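Local coordinates for uncharacterized conserved protein YiiM (Geobacillus stearothermophilus, PDB 5YHH) that probably binds a molybdenum cofactor in its MOSC domain and is thought to confer resistance to hydroxylaminopurine, most likely as an oxidoreductase, at residues V103-I108 and K195-H200; W93-L98 and S147-R152; A178-I183 and E209-R214; I9-V14 and F84-F89. All blocks are in the same frame, centred on the assembly; numbering follows the deposited sequence.

Contact 1. Residues V103-I108 and K195-H200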
loop_
_atom_site.group_PDB
_atom_site.type_symbol
_atom_site.label_atom_id
_atom_site.label_comp_id
_atom_site.label_asym_id
_atom_site.label_seq_id
_atom_site.Cartn_x
_atom_site.Cartn_y
_atom_site.Cartn_z
ATOM N N VAL A 103 2.357 -0.442 10.836
ATOM C CA VAL A 103 1.097 -0.933 10.283
ATOM C C VAL A 103 1.180 -2.457 10.161
ATOM O O VAL A 103 2.185 -3.004 9.675
ATOM C CB VAL A 103 0.841 -0.299 8.915
ATOM C CG1 VAL A 103 -0.372 -0.940 8.210
ATOM C CG2 VAL A 103 0.677 1.194 9.062
ATOM N N CYS A 104 0.116 -3.131 10.583
ATOM C CA CYS A 104 0.074 -4.588 10.589
ATOM C C CYS A 104 -0.974 -5.148 9.651
ATOM O O CYS A 104 -2.016 -4.539 9.417
ATOM C CB CYS A 104 -0.183 -5.114 12.007
ATOM S SG CYS A 104 1.210 -4.806 13.110
ATOM N N LEU A 105 -0.698 -6.331 9.141
ATOM C CA LEU A 105 -1.640 -7.047 8.313
ATOM C C LEU A 105 -2.895 -7.243 9.152
ATOM O O LEU A 105 -2.806 -7.595 10.329
ATOM C CB LEU A 105 -1.042 -8.383 7.914
ATOM C CG LEU A 105 -1.936 -9.333 7.111
ATOM C CD1 LEU A 105 -2.346 -8.700 5.762
ATOM C CD2 LEU A 105 -1.143 -10.625 6.946
ATOM N N GLY A 106 -4.046 -6.922 8.582
ATOM C CA GLY A 106 -5.304 -7.081 9.286
ATOM C C GLY A 106 -5.766 -5.888 10.086
ATOM O O GLY A 106 -6.905 -5.891 10.544
ATOM N N ASP A 107 -4.916 -4.869 10.257
ATOM C CA ASP A 107 -5.323 -3.649 10.959
ATOM C C ASP A 107 -6.555 -3.104 10.263
ATOM O O ASP A 107 -6.605 -3.032 9.032
ATOM C CB ASP A 107 -4.276 -2.529 10.876
ATOM C CG ASP A 107 -3.065 -2.709 11.800
ATOM O OD1 ASP A 107 -2.991 -3.636 12.623
ATOM O OD2 ASP A 107 -2.133 -1.868 11.670
ATOM N N ILE A 108 -7.536 -2.694 11.062
ATOM C CA ILE A 108 -8.716 -2.011 10.565
ATOM C C ILE A 108 -8.695 -0.556 11.005
ATOM O O ILE A 108 -8.502 -0.252 12.210
ATOM C CB ILE A 108 -10.000 -2.722 11.059
ATOM C CG1 ILE A 108 -9.982 -4.171 10.573
ATOM C CG2 ILE A 108 -11.243 -1.979 10.565
ATOM C CD1 ILE A 108 -11.179 -5.056 11.029
ATOM N N LYS A 195 4.230 -19.979 6.666
ATOM C CA LYS A 195 2.974 -20.638 7.043
ATOM C C LYS A 195 2.120 -19.697 7.900
ATOM O O LYS A 195 0.916 -19.568 7.684
ATOM C CB LYS A 195 3.217 -21.962 7.789
ATOM C CG LYS A 195 1.968 -22.866 7.864
ATOM C CD LYS A 195 2.276 -24.266 8.430
ATOM C CE LYS A 195 1.541 -25.364 7.650
ATOM N NZ LYS A 195 1.535 -26.712 8.310
ATOM N N GLN A 196 2.755 -19.028 8.855
ATOM C CA GLN A 196 2.060 -18.104 9.752
ATOM C C GLN A 196 1.412 -16.917 9.019
ATOM O O GLN A 196 0.253 -16.574 9.265
ATOM C CB GLN A 196 3.045 -17.579 10.784
ATOM C CG GLN A 196 2.507 -16.435 11.611
ATOM C CD GLN A 196 3.594 -15.750 12.393
ATOM O OE1 GLN A 196 3.533 -15.706 13.617
ATOM N NE2 GLN A 196 4.604 -15.210 11.690
ATOM N N ILE A 197 2.163 -16.292 8.123
ATOM C CA ILE A 197 1.635 -15.174 7.349
ATOM C C ILE A 197 0.541 -15.658 6.386
ATOM O O ILE A 197 -0.507 -15.031 6.267
ATOM C CB ILE A 197 2.750 -14.431 6.575
ATOM C CG1 ILE A 197 3.753 -13.784 7.562
ATOM C CG2 ILE A 197 2.133 -13.400 5.683
ATOM C CD1 ILE A 197 5.125 -13.384 6.945
ATOM N N ALA A 198 0.794 -16.771 5.704
ATOM C CA ALA A 198 -0.194 -17.376 4.820
ATOM C C ALA A 198 -1.495 -17.751 5.550
ATOM O O ALA A 198 -2.554 -17.798 4.931
ATOM C CB ALA A 198 0.389 -18.604 4.140
ATOM N N SER A 199 -1.389 -18.022 6.851
ATOM C CA SER A 199 -2.522 -18.404 7.691
ATOM C C SER A 199 -3.402 -17.239 8.087
ATOM O O SER A 199 -4.552 -17.454 8.510
ATOM C CB SER A 199 -2.029 -19.076 8.964
ATOM O OG SER A 199 -1.521 -20.353 8.645
ATOM N N HIS A 200 -2.877 -16.021 7.948
ATOM C CA HIS A 200 -3.644 -14.846 8.297
ATOM C C HIS A 200 -4.862 -14.626 7.381
ATOM O O HIS A 200 -4.717 -14.450 6.178
ATOM C CB HIS A 200 -2.781 -13.595 8.311
ATOM C CG HIS A 200 -3.287 -12.551 9.249
ATOM N ND1 HIS A 200 -4.501 -11.927 9.072
ATOM C CD2 HIS A 200 -2.768 -12.052 10.396
ATOM C CE1 HIS A 200 -4.700 -11.073 10.063
ATOM N NE2 HIS A 200 -3.660 -11.126 10.876
#
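Leu105 packs its CG over one face of the His200 ring. This CG sits nearly above the ring centre, 4.2 Å from the centroid and 12° off the ring normal, a CH-pi contact. The two side chains run past each other in opposite directions, and Leu105 CD2 continues along the histidine to end 3.7 Å from His200 CB. With CG anti to the backbone N in both residues (chi1 176° for Leu105, -152° for His200), each chain reaches across the gap. Leu203 and Ile180 also pack on the leucine.

This is the tight part. Beside it, Gly106 is the third residue of a type II turn from Cys104 to Asp107. The glycine lets the turn backbone come close to the ring, with Gly106 CA 4.1 Å from His200 CE1. The contact is looser toward the helix, where Leu105 CD2 and Ile197 CG2 are 4.5 Å apart. Farther along the helix, Lys195 and Ser199 are exposed to solvent.

The contact joins the loop before strand 108-111 of the MOSC domain to the end of helix 191-199. Across the interface it is apolar packing with one CH-pi contact. The polar atoms of the ring are used by other partners: ND1 bonds Ala202 N, and NE2 makes a weak bond to Val172 O. Such bonds at both nitrogens should fix the rotation of the imidazole and keep its face presented to the leucine.

Contact 2. Residues W93-L98 and S147-R152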
loop_
_atom_site.group_PDB
_atom_site.type_symbol
_atom_site.label_atom_id
_atom_site.label_comp_id
_atom_site.label_asym_id
_atom_site.label_seq_id
_atom_site.Cartn_x
_atom_site.Cartn_y
_atom_site.Cartn_z
ATOM N N TRP A 93 -3.740 7.202 -1.574
ATOM C CA TRP A 93 -3.707 7.873 -0.275
ATOM C C TRP A 93 -2.241 8.075 0.133
ATOM O O TRP A 93 -1.496 7.107 0.297
ATOM C CB TRP A 93 -4.363 7.000 0.791
ATOM C CG TRP A 93 -5.848 6.850 0.736
ATOM C CD1 TRP A 93 -6.700 7.271 -0.247
ATOM C CD2 TRP A 93 -6.644 6.137 1.685
ATOM N NE1 TRP A 93 -7.997 6.876 0.055
ATOM C CE2 TRP A 93 -7.981 6.197 1.246
ATOM C CE3 TRP A 93 -6.352 5.483 2.883
ATOM C CZ2 TRP A 93 -9.033 5.608 1.966
ATOM C CZ3 TRP A 93 -7.362 4.912 3.591
ATOM C CH2 TRP A 93 -8.707 4.974 3.134
ATOM N N THR A 94 -1.848 9.339 0.245
ATOM C CA THR A 94 -0.588 9.708 0.828
ATOM C C THR A 94 -0.820 9.837 2.313
ATOM O O THR A 94 -1.665 10.611 2.760
ATOM C CB THR A 94 -0.090 11.043 0.277
ATOM O OG1 THR A 94 -0.073 10.971 -1.145
ATOM C CG2 THR A 94 1.317 11.319 0.821
ATOM N N LEU A 95 -0.057 9.080 3.089
ATOM C CA LEU A 95 -0.304 8.997 4.507
ATOM C C LEU A 95 0.690 9.798 5.300
ATOM O O LEU A 95 1.786 10.134 4.827
ATOM C CB LEU A 95 -0.244 7.541 4.942
ATOM C CG LEU A 95 -1.247 6.547 4.354
ATOM C CD1 LEU A 95 -1.200 5.202 5.139
ATOM C CD2 LEU A 95 -2.657 7.112 4.319
ATOM N N LEU A 96 0.277 10.143 6.513
ATOM C CA LEU A 96 1.178 10.697 7.528
ATOM C C LEU A 96 0.982 9.913 8.838
ATOM O O LEU A 96 -0.155 9.591 9.216
ATOM C CB LEU A 96 0.893 12.189 7.727
ATOM C CG LEU A 96 1.779 12.911 8.714
ATOM C CD1 LEU A 96 3.214 13.104 8.105
ATOM C CD2 LEU A 96 1.125 14.270 9.072
ATOM N N GLY A 97 2.084 9.586 9.513
ATOM C CA GLY A 97 2.046 8.879 10.792
ATOM C C GLY A 97 1.898 7.369 10.762
ATOM O O GLY A 97 1.711 6.754 11.811
ATOM N N LEU A 98 1.931 6.756 9.578
ATOM C CA LEU A 98 1.777 5.298 9.450
ATOM C C LEU A 98 2.817 4.776 8.476
ATOM O O LEU A 98 2.678 4.969 7.258
ATOM C CB LEU A 98 0.374 4.936 8.961
ATOM C CG LEU A 98 -0.798 5.201 9.939
ATOM C CD1 LEU A 98 -2.069 5.553 9.208
ATOM C CD2 LEU A 98 -1.057 4.007 10.863
ATOM N N SER A 147 7.924 0.734 0.856
ATOM C CA SER A 147 7.056 0.213 -0.197
ATOM C C SER A 147 5.632 0.713 -0.127
ATOM O O SER A 147 4.910 0.715 -1.142
ATOM C CB SER A 147 7.005 -1.324 -0.082
ATOM O OG SER A 147 6.366 -1.730 1.139
ATOM N N GLY A 148 5.185 1.076 1.063
ATOM C CA GLY A 148 3.735 1.239 1.275
ATOM C C GLY A 148 2.974 -0.090 1.220
ATOM O O GLY A 148 3.559 -1.162 1.299
ATOM N N PHE A 149 1.653 -0.011 1.113
ATOM C CA PHE A 149 0.780 -1.178 1.367
ATOM C C PHE A 149 -0.623 -0.884 0.838
ATOM O O PHE A 149 -0.975 0.272 0.543
ATOM C CB PHE A 149 0.728 -1.539 2.868
ATOM C CG PHE A 149 0.687 -0.304 3.795
ATOM C CD1 PHE A 149 -0.489 0.353 4.028
ATOM C CD2 PHE A 149 1.842 0.211 4.325
ATOM C CE1 PHE A 149 -0.529 1.491 4.841
ATOM C CE2 PHE A 149 1.816 1.370 5.152
ATOM C CZ PHE A 149 0.626 1.994 5.391
ATOM N N TYR A 150 -1.429 -1.929 0.728
ATOM C CA TYR A 150 -2.776 -1.757 0.254
ATOM C C TYR A 150 -3.771 -1.975 1.392
ATOM O O TYR A 150 -3.497 -2.725 2.327
ATOM C CB TYR A 150 -3.082 -2.811 -0.812
ATOM C CG TYR A 150 -2.476 -2.568 -2.151
ATOM C CD1 TYR A 150 -1.240 -3.115 -2.481
ATOM C CD2 TYR A 150 -3.173 -1.866 -3.126
ATOM C CE1 TYR A 150 -0.701 -2.946 -3.742
ATOM C CE2 TYR A 150 -2.643 -1.692 -4.392
ATOM C CZ TYR A 150 -1.409 -2.207 -4.676
ATOM O OH TYR A 150 -0.894 -2.025 -5.906
ATOM N N PHE A 151 -4.951 -1.389 1.210
ATOM C CA PHE A 151 -6.147 -1.697 1.987
ATOM C C PHE A 151 -7.243 -2.269 1.095
ATOM O O PHE A 151 -7.415 -1.866 -0.068
ATOM C CB PHE A 151 -6.769 -0.417 2.564
ATOM C CG PHE A 151 -5.898 0.364 3.498
ATOM C CD1 PHE A 151 -5.865 0.076 4.853
ATOM C CD2 PHE A 151 -5.184 1.464 3.036
ATOM C CE1 PHE A 151 -5.091 0.850 5.731
ATOM C CE2 PHE A 151 -4.423 2.237 3.899
ATOM C CZ PHE A 151 -4.370 1.929 5.243
ATOM N N ARG A 152 -8.031 -3.165 1.681
ATOM C CA ARG A 152 -9.358 -3.512 1.175
ATOM C C ARG A 152 -10.382 -2.632 1.899
ATOM O O ARG A 152 -10.127 -2.118 3.003
ATOM C CB ARG A 152 -9.653 -5.007 1.396
ATOM C CG ARG A 152 -9.751 -5.454 2.866
ATOM C CD ARG A 152 -10.321 -6.892 2.966
ATOM N NE ARG A 152 -9.424 -7.844 2.295
ATOM C CZ ARG A 152 -8.313 -8.361 2.822
ATOM N NH1 ARG A 152 -7.962 -8.097 4.070
ATOM N NH2 ARG A 152 -7.578 -9.193 2.108
#
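Two aromatic rings, Trp93 and Phe151, meet where their side chains cross at about a right angle. The six-membered ring of Trp93 and the Phe151 ring have centroids 5.4 Å apart and planes inclined at 46°, so the rings meet obliquely. The nearest atoms are Trp93 CE3 and Phe151 CE2, 3.9 Å apart, and Trp93 CZ3 is nearly as close. Ile9 also packs on the tryptophan. Val116 and Val118 pack on the phenylalanine.

Leu95 and Phe149 make an aliphatic-aromatic contact. Leu95 CD1 lies 3.7 Å from Phe149 CZ and almost as near CE1, meeting the far end of the ring at a slant. Phe149 takes a chi1 of 39°, with CG between the backbone N and the carbonyl carbon, and this swings the ring tip in toward the leucine.

Strands 93-96 and 149-153 belong to the large mixed sheet of the MOSC domain. They are not neighbours in it: strand 65-69 runs between them. The side chains span this gap from the same side of the sheet, and Ala67 of the middle strand touches both Leu95 and Phe151.

Polar groups make no bond between the two segments. Leu98 O only approaches the edge of the Phe149 ring, close to its plane, at 4.1 Å from CZ. Within 147-152, Ser147 OG donates to a lone pair of Gly148 O, in the carbonyl plane, and it also bonds Asn181 ND2.

Contact 3. Residues A178-I183 and E209-R214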
loop_
_atom_site.group_PDB
_atom_site.type_symbol
_atom_site.label_atom_id
_atom_site.label_comp_id
_atom_site.label_asym_id
_atom_site.label_seq_id
_atom_site.Cartn_x
_atom_site.Cartn_y
_atom_site.Cartn_z
ATOM N N ALA A 178 6.495 -4.307 7.396
ATOM C CA ALA A 178 7.952 -4.444 7.299
ATOM C C ALA A 178 8.393 -5.884 7.467
ATOM O O ALA A 178 9.238 -6.354 6.716
ATOM C CB ALA A 178 8.707 -3.536 8.315
ATOM N N TYR A 179 7.828 -6.557 8.474
ATOM C CA TYR A 179 8.111 -7.974 8.733
ATOM C C TYR A 179 7.730 -8.824 7.535
ATOM O O TYR A 179 8.499 -9.674 7.126
ATOM C CB TYR A 179 7.362 -8.465 9.989
ATOM C CG TYR A 179 7.468 -9.949 10.246
ATOM C CD1 TYR A 179 8.624 -10.503 10.793
ATOM C CD2 TYR A 179 6.402 -10.803 9.941
ATOM C CE1 TYR A 179 8.717 -11.868 11.026
ATOM C CE2 TYR A 179 6.490 -12.170 10.163
ATOM C CZ TYR A 179 7.640 -12.693 10.713
ATOM O OH TYR A 179 7.709 -14.041 10.924
ATOM N N ILE A 180 6.533 -8.599 6.983
ATOM C CA ILE A 180 6.049 -9.417 5.873
ATOM C C ILE A 180 6.921 -9.209 4.621
ATOM O O ILE A 180 7.296 -10.173 3.970
ATOM C CB ILE A 180 4.558 -9.190 5.580
ATOM C CG1 ILE A 180 3.697 -9.669 6.775
ATOM C CG2 ILE A 180 4.183 -9.957 4.349
ATOM C CD1 ILE A 180 2.244 -9.162 6.816
ATOM N N ASN A 181 7.309 -7.975 4.316
ATOM C CA ASN A 181 8.227 -7.737 3.204
ATOM C C ASN A 181 9.561 -8.451 3.439
ATOM O O ASN A 181 10.179 -8.981 2.515
ATOM C CB ASN A 181 8.521 -6.240 3.037
ATOM C CG ASN A 181 7.513 -5.524 2.152
ATOM O OD1 ASN A 181 6.891 -6.125 1.286
ATOM N ND2 ASN A 181 7.404 -4.233 2.332
ATOM N N HIS A 182 10.028 -8.413 4.682
ATOM C CA HIS A 182 11.301 -8.997 5.007
ATOM C C HIS A 182 11.300 -10.509 4.738
ATOM O O HIS A 182 12.248 -11.011 4.139
ATOM C CB HIS A 182 11.720 -8.667 6.438
ATOM C CG HIS A 182 12.991 -9.331 6.830
ATOM N ND1 HIS A 182 14.220 -8.838 6.460
ATOM C CD2 HIS A 182 13.224 -10.489 7.492
ATOM C CE1 HIS A 182 15.164 -9.648 6.910
ATOM N NE2 HIS A 182 14.583 -10.658 7.540
ATOM N N ILE A 183 10.246 -11.212 5.168
ATOM C CA ILE A 183 10.089 -12.656 4.916
ATOM C C ILE A 183 10.021 -12.948 3.422
ATOM O O ILE A 183 10.692 -13.826 2.923
ATOM C CB ILE A 183 8.800 -13.244 5.578
ATOM C CG1 ILE A 183 8.799 -13.026 7.099
ATOM C CG2 ILE A 183 8.665 -14.756 5.289
ATOM C CD1 ILE A 183 9.993 -13.612 7.804
ATOM N N GLU A 209 -1.217 -17.358 -1.935
ATOM C CA GLU A 209 -0.873 -18.347 -2.962
ATOM C C GLU A 209 0.643 -18.459 -3.118
ATOM O O GLU A 209 1.200 -19.554 -3.082
ATOM C CB GLU A 209 -1.537 -17.998 -4.304
ATOM C CG GLU A 209 -3.055 -18.188 -4.278
ATOM C CD GLU A 209 -3.740 -17.828 -5.588
ATOM O OE1 GLU A 209 -3.067 -17.837 -6.658
ATOM O OE2 GLU A 209 -4.968 -17.564 -5.539
ATOM N N THR A 210 1.305 -17.311 -3.243
ATOM C CA THR A 210 2.755 -17.266 -3.381
ATOM C C THR A 210 3.483 -17.951 -2.219
ATOM O O THR A 210 4.456 -18.679 -2.441
ATOM C CB THR A 210 3.233 -15.814 -3.549
ATOM O OG1 THR A 210 2.652 -15.284 -4.744
ATOM C CG2 THR A 210 4.755 -15.735 -3.640
ATOM N N PHE A 211 3.010 -17.729 -0.993
ATOM C CA PHE A 211 3.598 -18.367 0.188
ATOM C C PHE A 211 3.276 -19.874 0.221
ATOM O O PHE A 211 4.016 -20.659 0.827
ATOM C CB PHE A 211 3.100 -17.714 1.485
ATOM C CG PHE A 211 3.732 -16.366 1.806
ATOM C CD1 PHE A 211 5.097 -16.184 1.778
ATOM C CD2 PHE A 211 2.938 -15.294 2.195
ATOM C CE1 PHE A 211 5.643 -14.959 2.101
ATOM C CE2 PHE A 211 3.492 -14.071 2.525
ATOM C CZ PHE A 211 4.830 -13.908 2.478
ATOM N N GLN A 212 2.167 -20.264 -0.415
ATOM C CA GLN A 212 1.798 -21.680 -0.575
ATOM C C GLN A 212 2.487 -22.402 -1.757
ATOM O O GLN A 212 2.713 -23.621 -1.682
ATOM C CB GLN A 212 0.278 -21.808 -0.691
ATOM C CG GLN A 212 -0.458 -21.467 0.608
ATOM C CD GLN A 212 -1.978 -21.560 0.469
ATOM O OE1 GLN A 212 -2.521 -21.544 -0.641
ATOM N NE2 GLN A 212 -2.668 -21.667 1.602
ATOM N N LYS A 213 2.816 -21.682 -2.837
ATOM C CA LYS A 213 3.656 -22.249 -3.916
ATOM C C LYS A 213 5.062 -22.451 -3.347
ATOM O O LYS A 213 5.566 -23.563 -3.352
ATOM C CB LYS A 213 3.753 -21.376 -5.181
ATOM C CG LYS A 213 2.487 -20.718 -5.715
ATOM C CD LYS A 213 1.413 -21.699 -6.169
ATOM C CE LYS A 213 0.475 -21.047 -7.201
ATOM N NZ LYS A 213 -0.950 -21.431 -7.019
ATOM N N ARG A 214 5.695 -21.386 -2.839
ATOM C CA ARG A 214 6.847 -21.582 -1.941
ATOM C C ARG A 214 6.249 -22.394 -0.805
ATOM O O ARG A 214 5.048 -22.308 -0.602
ATOM C CB ARG A 214 7.379 -20.274 -1.372
ATOM C CG ARG A 214 7.778 -19.228 -2.379
ATOM C CD ARG A 214 8.102 -17.923 -1.652
ATOM N NE ARG A 214 8.214 -16.799 -2.562
ATOM C CZ ARG A 214 8.603 -15.576 -2.200
ATOM N NH1 ARG A 214 8.936 -15.311 -0.939
ATOM N NH2 ARG A 214 8.659 -14.609 -3.111
HETATM O O HOH W 1 9.206 -16.032 1.665
#
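Phe211 puts the far end of its ring against two isoleucines of the facing helix. Its CZ lies 4.4 Å from Ile180 CG2, which comes at the ring edge, near the ring plane. Its CE1 is 4.4 Å from Ile183 CG2, a methyl that meets the ring at a slant. Ile180 and Ile183 are one turn apart on helix 177-185, so their CG2 branches form a short apolar strip along one side of it. The phenylalanine reaches this strip with chi1 at -76°, CG lying anti to its carbonyl carbon. The packing is loose, and all three side chains are buried.

A water joins the polar rim of the contact. It donates to Ile183 O at 2.9 Å and accepts from Arg214 NH1 at 2.7 Å. It lies in the guanidinium plane, at the edge of the group, and also at the edge of the Phe211 ring. Arg214 NH1 has a second partner in Tyr184 O, and the guanidinium makes a cation-pi contact with the Tyr184 ring. One nitrogen thus reaches the carbonyls of two successive residues, one directly and one through water. Arg214 is the first residue to leave helical geometry after helix 205-213.

Helix 191-199 also packs here. Its Ile197 lies on Phe211, and its Ala193 meets Ile183. This joining of the first and last helices about shared apolar side chains is part of the apolar core of a three-helix arrangement, consistent with the YiiM-like 3-alpha helix domain.

Contact 4. Residues I9-V14 and F84-F89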
loop_
_atom_site.group_PDB
_atom_site.type_symbol
_atom_site.label_atom_id
_atom_site.label_comp_id
_atom_site.label_asym_id
_atom_site.label_seq_id
_atom_site.Cartn_x
_atom_site.Cartn_y
_atom_site.Cartn_z
ATOM N N ILE A 9 -4.682 10.803 6.271
ATOM C CA ILE A 9 -4.538 10.847 4.816
ATOM C C ILE A 9 -4.217 12.290 4.479
ATOM O O ILE A 9 -5.101 13.135 4.477
ATOM C CB ILE A 9 -5.863 10.397 4.083
ATOM C CG1 ILE A 9 -6.292 9.021 4.564
ATOM C CG2 ILE A 9 -5.688 10.392 2.559
ATOM C CD1 ILE A 9 -7.786 8.581 4.179
ATOM N N VAL A 10 -2.954 12.612 4.197
ATOM C CA VAL A 10 -2.640 14.016 3.909
ATOM C C VAL A 10 -3.045 14.380 2.500
ATOM O O VAL A 10 -3.392 15.527 2.250
ATOM C CB VAL A 10 -1.179 14.474 4.177
ATOM C CG1 VAL A 10 -0.975 14.789 5.647
ATOM C CG2 VAL A 10 -0.139 13.524 3.590
ATOM N N SER A 11 -3.128 13.396 1.607
ATOM C CA SER A 11 -3.543 13.669 0.249
ATOM C C SER A 11 -4.265 12.499 -0.335
ATOM O O SER A 11 -3.893 11.355 -0.114
ATOM C CB SER A 11 -2.343 14.053 -0.642
ATOM O OG SER A 11 -2.793 14.523 -1.905
ATOM N N ILE A 12 -5.344 12.798 -1.044
ATOM C CA ILE A 12 -6.064 11.814 -1.813
ATOM C C ILE A 12 -5.744 12.181 -3.240
ATOM O O ILE A 12 -5.948 13.322 -3.642
ATOM C CB ILE A 12 -7.598 11.886 -1.613
ATOM C CG1 ILE A 12 -8.003 11.680 -0.140
ATOM C CG2 ILE A 12 -8.306 10.889 -2.506
ATOM C CD1 ILE A 12 -9.510 12.127 0.113
ATOM N N ASN A 13 -5.257 11.211 -3.993
ATOM C CA ASN A 13 -4.787 11.422 -5.340
ATOM C C ASN A 13 -5.623 10.612 -6.314
ATOM O O ASN A 13 -5.845 9.442 -6.072
ATOM C CB ASN A 13 -3.315 11.021 -5.410
ATOM C CG ASN A 13 -2.507 11.600 -4.242
ATOM O OD1 ASN A 13 -2.545 12.804 -4.005
ATOM N ND2 ASN A 13 -1.809 10.750 -3.498
ATOM N N VAL A 14 -6.035 11.219 -7.417
ATOM C CA VAL A 14 -6.890 10.541 -8.376
ATOM C C VAL A 14 -6.266 10.517 -9.775
ATOM O O VAL A 14 -5.709 11.524 -10.245
ATOM C CB VAL A 14 -8.289 11.191 -8.404
ATOM C CG1 VAL A 14 -9.121 10.658 -9.595
ATOM C CG2 VAL A 14 -9.006 10.919 -7.087
ATOM N N PHE A 84 9.816 14.825 -4.334
ATOM C CA PHE A 84 8.798 13.772 -4.348
ATOM C C PHE A 84 7.689 14.240 -3.437
ATOM O O PHE A 84 7.928 14.455 -2.230
ATOM C CB PHE A 84 9.362 12.447 -3.836
ATOM C CG PHE A 84 10.337 11.759 -4.799
ATOM C CD1 PHE A 84 11.633 12.176 -4.920
ATOM C CD2 PHE A 84 9.948 10.646 -5.508
ATOM C CE1 PHE A 84 12.500 11.557 -5.770
ATOM C CE2 PHE A 84 10.841 10.026 -6.378
ATOM C CZ PHE A 84 12.102 10.475 -6.499
ATOM N N THR A 85 6.509 14.489 -4.016
ATOM C CA THR A 85 5.354 15.003 -3.284
ATOM C C THR A 85 4.195 14.055 -3.568
ATOM O O THR A 85 4.335 13.043 -4.295
ATOM C CB THR A 85 5.045 16.464 -3.709
ATOM O OG1 THR A 85 4.844 16.489 -5.128
ATOM C CG2 THR A 85 6.243 17.389 -3.373
ATOM N N ALA A 86 3.066 14.366 -2.967
ATOM C CA ALA A 86 1.934 13.491 -2.955
ATOM C C ALA A 86 1.589 13.003 -4.360
ATOM O O ALA A 86 1.510 13.773 -5.312
ATOM C CB ALA A 86 0.717 14.225 -2.260
ATOM N N GLY A 87 1.431 11.696 -4.498
ATOM C CA GLY A 87 1.107 11.081 -5.794
ATOM C C GLY A 87 2.332 10.487 -6.492
ATOM O O GLY A 87 2.230 9.740 -7.471
ATOM N N ALA A 88 3.499 10.779 -5.952
ATOM C CA ALA A 88 4.756 10.396 -6.587
ATOM C C ALA A 88 4.892 8.869 -6.731
ATOM O O ALA A 88 5.553 8.393 -7.666
ATOM C CB ALA A 88 5.939 11.014 -5.789
ATOM N N PHE A 89 4.291 8.094 -5.818
ATOM C CA PHE A 89 4.346 6.611 -5.920
ATOM C C PHE A 89 3.101 5.967 -6.473
ATOM O O PHE A 89 2.922 4.735 -6.416
ATOM C CB PHE A 89 4.807 5.971 -4.599
ATOM C CG PHE A 89 6.300 6.154 -4.373
ATOM C CD1 PHE A 89 6.858 7.406 -4.375
ATOM C CD2 PHE A 89 7.141 5.068 -4.246
ATOM C CE1 PHE A 89 8.251 7.560 -4.266
ATOM C CE2 PHE A 89 8.522 5.247 -4.109
ATOM C CZ PHE A 89 9.051 6.474 -4.125
#
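The CB atoms of Ser11 and Ala86 approach to 3.5 Å, closer than carbons usually pack. Ser11 lies in a classic beta bulge: Val10 and Ser11 together face Thr94 of the neighbouring strand 93-96. Ala86 and Gly87 are the central residues of a type II turn from Thr85 to Ala88, closed by a 2.9 Å bond from Ala88 N to Thr85 O. The contact therefore sets a bulged strand of the large mixed sheet against a turn in the loop before strand 93-96.

The Ala86 methyl touches both CB and OG of Ser11. Ala86 CB also lies 4.0 Å from Asn13 OD1. Next to it, the Asn13 amide comes alongside the turn backbone, with ND2 3.5 Å from Gly87 N. These two nitrogens are in contact but are not bonded to each other. Each has its own acceptor on Glu91: Gly87 N uses OE2, while Asn13 ND2 uses the backbone O. Asn13 ND2 also bonds Thr94 OG1. Gly87 has a phi of 100°, a value suited to glycine at this place in the turn.

The amide is held at its oxygen end too. With its OG anti to the backbone N (chi1 -171°), Ser11 points along its own strand to Asn13. Ser11 OG donates to Asn13 OD1 at 2.7 Å, tilted 27° from the carbonyl plane.

How the contacts relate
All four contacts are largely buried, but they differ in depth. Contact 2 lies about 5 Å from the centre of the chain, in the sheet core, and is mainly aromatic and aliphatic. Contact 4 lies farther out on the same sheet and mixes a methyl contact with bonded polar groups. The centres of contacts 1 and 3 lie about 14 and 15 Å from the chain centre, opposite contact 4. Both draw on the helical domain, contact 1 with one segment and contact 3 with both. Contact 3 packs more loosely than contacts 1 and 2 and adds a water bridge. Contact 2 touches contact 1 through Val103, and Ser147 and Asn181 link it to contact 3.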